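14 kDa fatty acid-binding protein (Schistosoma mansoni, PDB 1VYF) binds long-chain fatty acids such as oleic and arachidonic acid inside a beta-barrel and may transport them through the cytoplasm of the parasite. Local coordinates at residues L94-V99 with T105-E110. Numbering follows the deposited sequence.
Sequences LTQTQV and TVIVRE
Residues 94-99 and 105-110 pair as an antiparallel beta hairpin, with Leu94-Arg109, Gln96-Ile107 and Gln98-Thr105 as the hydrogen-bonded pairs and Thr95-Val108 and Thr97-Val106 as the non-hydrogen-bonded ones. The hairpin is part of the wall of the fatty-acid-binding protein barrel. Alternation along the strands turns Leu94, Gln96, Gln98, Thr105, Ile107 and Arg109 to the buried, ligand-binding interior and the threonines and valines of the other pairs to the partly exposed outer face. There, beta-branched residues suit extended backbone: Thr95 CG2 meets Val106 CG1 at 3.7 Å and also touches Val108 CG2, while its hydroxyl bonds to Asn89.

Inside lies Arg109, one of the residues that bind oleate. Its chain is extended from CG to NE, sending the guanidinium along the barrel wall over Ile107, whose branched CG2 lies 3.6 Å above the guanidinium plane, toward its rim. Leu94 suits the aliphatic part of the arginine, its CD1 methyl packing 3.8 Å from Arg109 CB. Gln96 offers a neutral amide, which accepts an N-H without bringing a second negative charge and so probably leaves the arginine's charge to the fatty-acid carboxylate. With CG anti to the backbone N (chi1 179°), its chain stays straight, and OE1 receives NH1 of Arg109 at 2.9 Å. NH1 lies in the carbonyl plane and OE1 at the guanidinium edge, although the two groups are turned 45° apart. This bond helps fix the guanidinium's rotation, while Arg109 NH2 hydrogen-bonds to oleic acid.

Farther along, Gln98 crosses Ile107 obliquely, OE1 3.5 Å from CD1; its amide can both donate, NE2 to Glu74, and accept. One water bridges Gln98 OE1 and the polar hydroxyl of Thr105, OG1; another accepts from Arg109 NH2 at 3.0 Å and donates to Gln96 OE1.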
loop_
_atom_site.group_PDB
_atom_site.type_symbol
_atom_site.label_atom_id
_atom_site.label_comp_id
_atom_site.label_asym_id
_atom_site.label_seq_id
_atom_site.Cartn_x
_atom_site.Cartn_y
_atom_site.Cartn_z
ATOM N N LEU A 94 -10.178 -1.769 -1.733
ATOM C CA LEU A 94 -9.975 -0.318 -1.793
ATOM C C LEU A 94 -8.880 0.023 -2.752
ATOM O O LEU A 94 -7.971 -0.796 -3.011
ATOM C CB LEU A 94 -9.706 0.279 -0.416
ATOM C CG LEU A 94 -8.709 -0.387 0.474
ATOM C CD1 LEU A 94 -7.325 0.004 0.032
ATOM C CD2 LEU A 94 -8.945 -0.064 1.981
ATOM N N THR A 95 -8.952 1.232 -3.291
ATOM C CA THR A 95 -7.989 1.691 -4.267
ATOM C C THR A 95 -7.346 3.022 -3.814
ATOM O O THR A 95 -8.060 3.989 -3.559
ATOM C CB THR A 95 -8.702 1.880 -5.614
ATOM O OG1 THR A 95 -9.309 0.652 -6.060
ATOM C CG2 THR A 95 -7.741 2.251 -6.687
ATOM N N GLN A 96 -6.018 3.059 -3.710
ATOM C CA GLN A 96 -5.272 4.232 -3.298
ATOM C C GLN A 96 -4.543 4.816 -4.487
ATOM O O GLN A 96 -3.798 4.126 -5.194
ATOM C CB GLN A 96 -4.265 3.880 -2.203
ATOM C CG GLN A 96 -3.411 5.046 -1.734
ATOM C CD GLN A 96 -2.497 4.703 -0.630
ATOM O OE1 GLN A 96 -2.311 3.530 -0.318
ATOM N NE2 GLN A 96 -1.930 5.732 0.011
ATOM N N THR A 97 -4.745 6.113 -4.704
ATOM C CA THR A 97 -4.077 6.816 -5.764
ATOM C C THR A 97 -3.087 7.774 -5.104
ATOM O O THR A 97 -3.455 8.511 -4.195
ATOM C CB THR A 97 -5.143 7.525 -6.664
ATOM O OG1 THR A 97 -5.981 6.528 -7.284
ATOM C CG2 THR A 97 -4.522 8.187 -7.807
ATOM N N GLN A 98 -1.834 7.717 -5.515
ATOM C CA GLN A 98 -0.780 8.580 -5.003
ATOM C C GLN A 98 -0.235 9.401 -6.157
ATOM O O GLN A 98 0.315 8.862 -7.105
ATOM C CB GLN A 98 0.359 7.763 -4.394
ATOM C CG GLN A 98 -0.045 7.000 -3.164
ATOM C CD GLN A 98 1.125 6.246 -2.496
ATOM O OE1 GLN A 98 1.922 5.615 -3.164
ATOM N NE2 GLN A 98 1.199 6.318 -1.174
ATOM N N VAL A 99 -0.366 10.715 -6.071
ATOM C CA VAL A 99 0.071 11.589 -7.153
ATOM C C VAL A 99 1.298 12.370 -6.696
ATOM O O VAL A 99 1.189 13.232 -5.823
ATOM C CB VAL A 99 -1.066 12.537 -7.615
ATOM C CG1 VAL A 99 -0.599 13.428 -8.766
ATOM C CG2 VAL A 99 -2.285 11.750 -8.043
ATOM N N THR A 105 0.691 6.679 -8.933
ATOM C CA THR A 105 0.672 5.259 -8.514
ATOM C C THR A 105 -0.728 4.889 -8.059
ATOM O O THR A 105 -1.305 5.571 -7.228
ATOM C CB THR A 105 1.636 5.040 -7.364
ATOM O OG1 THR A 105 2.933 5.529 -7.713
ATOM C CG2 THR A 105 1.799 3.487 -7.055
ATOM N N VAL A 106 -1.279 3.817 -8.619
ATOM C CA VAL A 106 -2.564 3.307 -8.210
ATOM C C VAL A 106 -2.302 1.986 -7.466
ATOM O O VAL A 106 -1.609 1.091 -7.990
ATOM C CB VAL A 106 -3.496 3.098 -9.353
ATOM C CG1 VAL A 106 -4.818 2.609 -8.860
ATOM C CG2 VAL A 106 -3.668 4.408 -10.147
ATOM N N ILE A 107 -2.777 1.914 -6.230
ATOM C CA ILE A 107 -2.597 0.702 -5.390
ATOM C C ILE A 107 -3.943 0.123 -5.005
ATOM O O ILE A 107 -4.705 0.696 -4.218
ATOM C CB ILE A 107 -1.767 1.023 -4.128
ATOM C CG1 ILE A 107 -0.493 1.774 -4.492
ATOM C CG2 ILE A 107 -1.437 -0.294 -3.375
ATOM C CD1 ILE A 107 0.052 2.621 -3.383
ATOM N N VAL A 108 -4.275 -1.020 -5.573
ATOM C CA VAL A 108 -5.510 -1.700 -5.274
ATOM C C VAL A 108 -5.158 -2.792 -4.235
ATOM O O VAL A 108 -4.150 -3.473 -4.367
ATOM C CB VAL A 108 -6.147 -2.292 -6.574
ATOM C CG1 VAL A 108 -7.443 -2.970 -6.301
ATOM C CG2 VAL A 108 -6.309 -1.223 -7.646
ATOM N N ARG A 109 -5.954 -2.878 -3.177
ATOM C CA ARG A 109 -5.832 -3.883 -2.134
ATOM C C ARG A 109 -7.144 -4.615 -2.040
ATOM O O ARG A 109 -8.208 -4.006 -1.830
ATOM C CB ARG A 109 -5.519 -3.238 -0.803
ATOM C CG ARG A 109 -4.224 -2.430 -0.801
ATOM C CD ARG A 109 -3.807 -1.943 0.541
ATOM N NE ARG A 109 -2.434 -1.485 0.572
ATOM C CZ ARG A 109 -2.007 -0.266 0.288
ATOM N NH1 ARG A 109 -2.849 0.688 -0.056
ATOM N NH2 ARG A 109 -0.714 -0.005 0.369
ATOM N N GLU A 110 -7.098 -5.920 -2.221
ATOM C CA GLU A 110 -8.306 -6.701 -2.206
ATOM C C GLU A 110 -8.101 -7.900 -1.304
ATOM O O GLU A 110 -7.120 -8.578 -1.460
ATOM C CB GLU A 110 -8.619 -7.150 -3.629
ATOM C CG GLU A 110 -9.833 -8.065 -3.753
ATOM C CD GLU A 110 -10.474 -8.061 -5.128
ATOM O OE1 GLU A 110 -9.830 -7.626 -6.105
ATOM O OE2 GLU A 110 -11.652 -8.466 -5.225
HETATM O O HOH W 1 0.796 2.622 0.298
HETATM O O HOH W 2 4.025 5.652 -5.096
HETATM O O HOH W 3 3.119 8.278 -7.335
#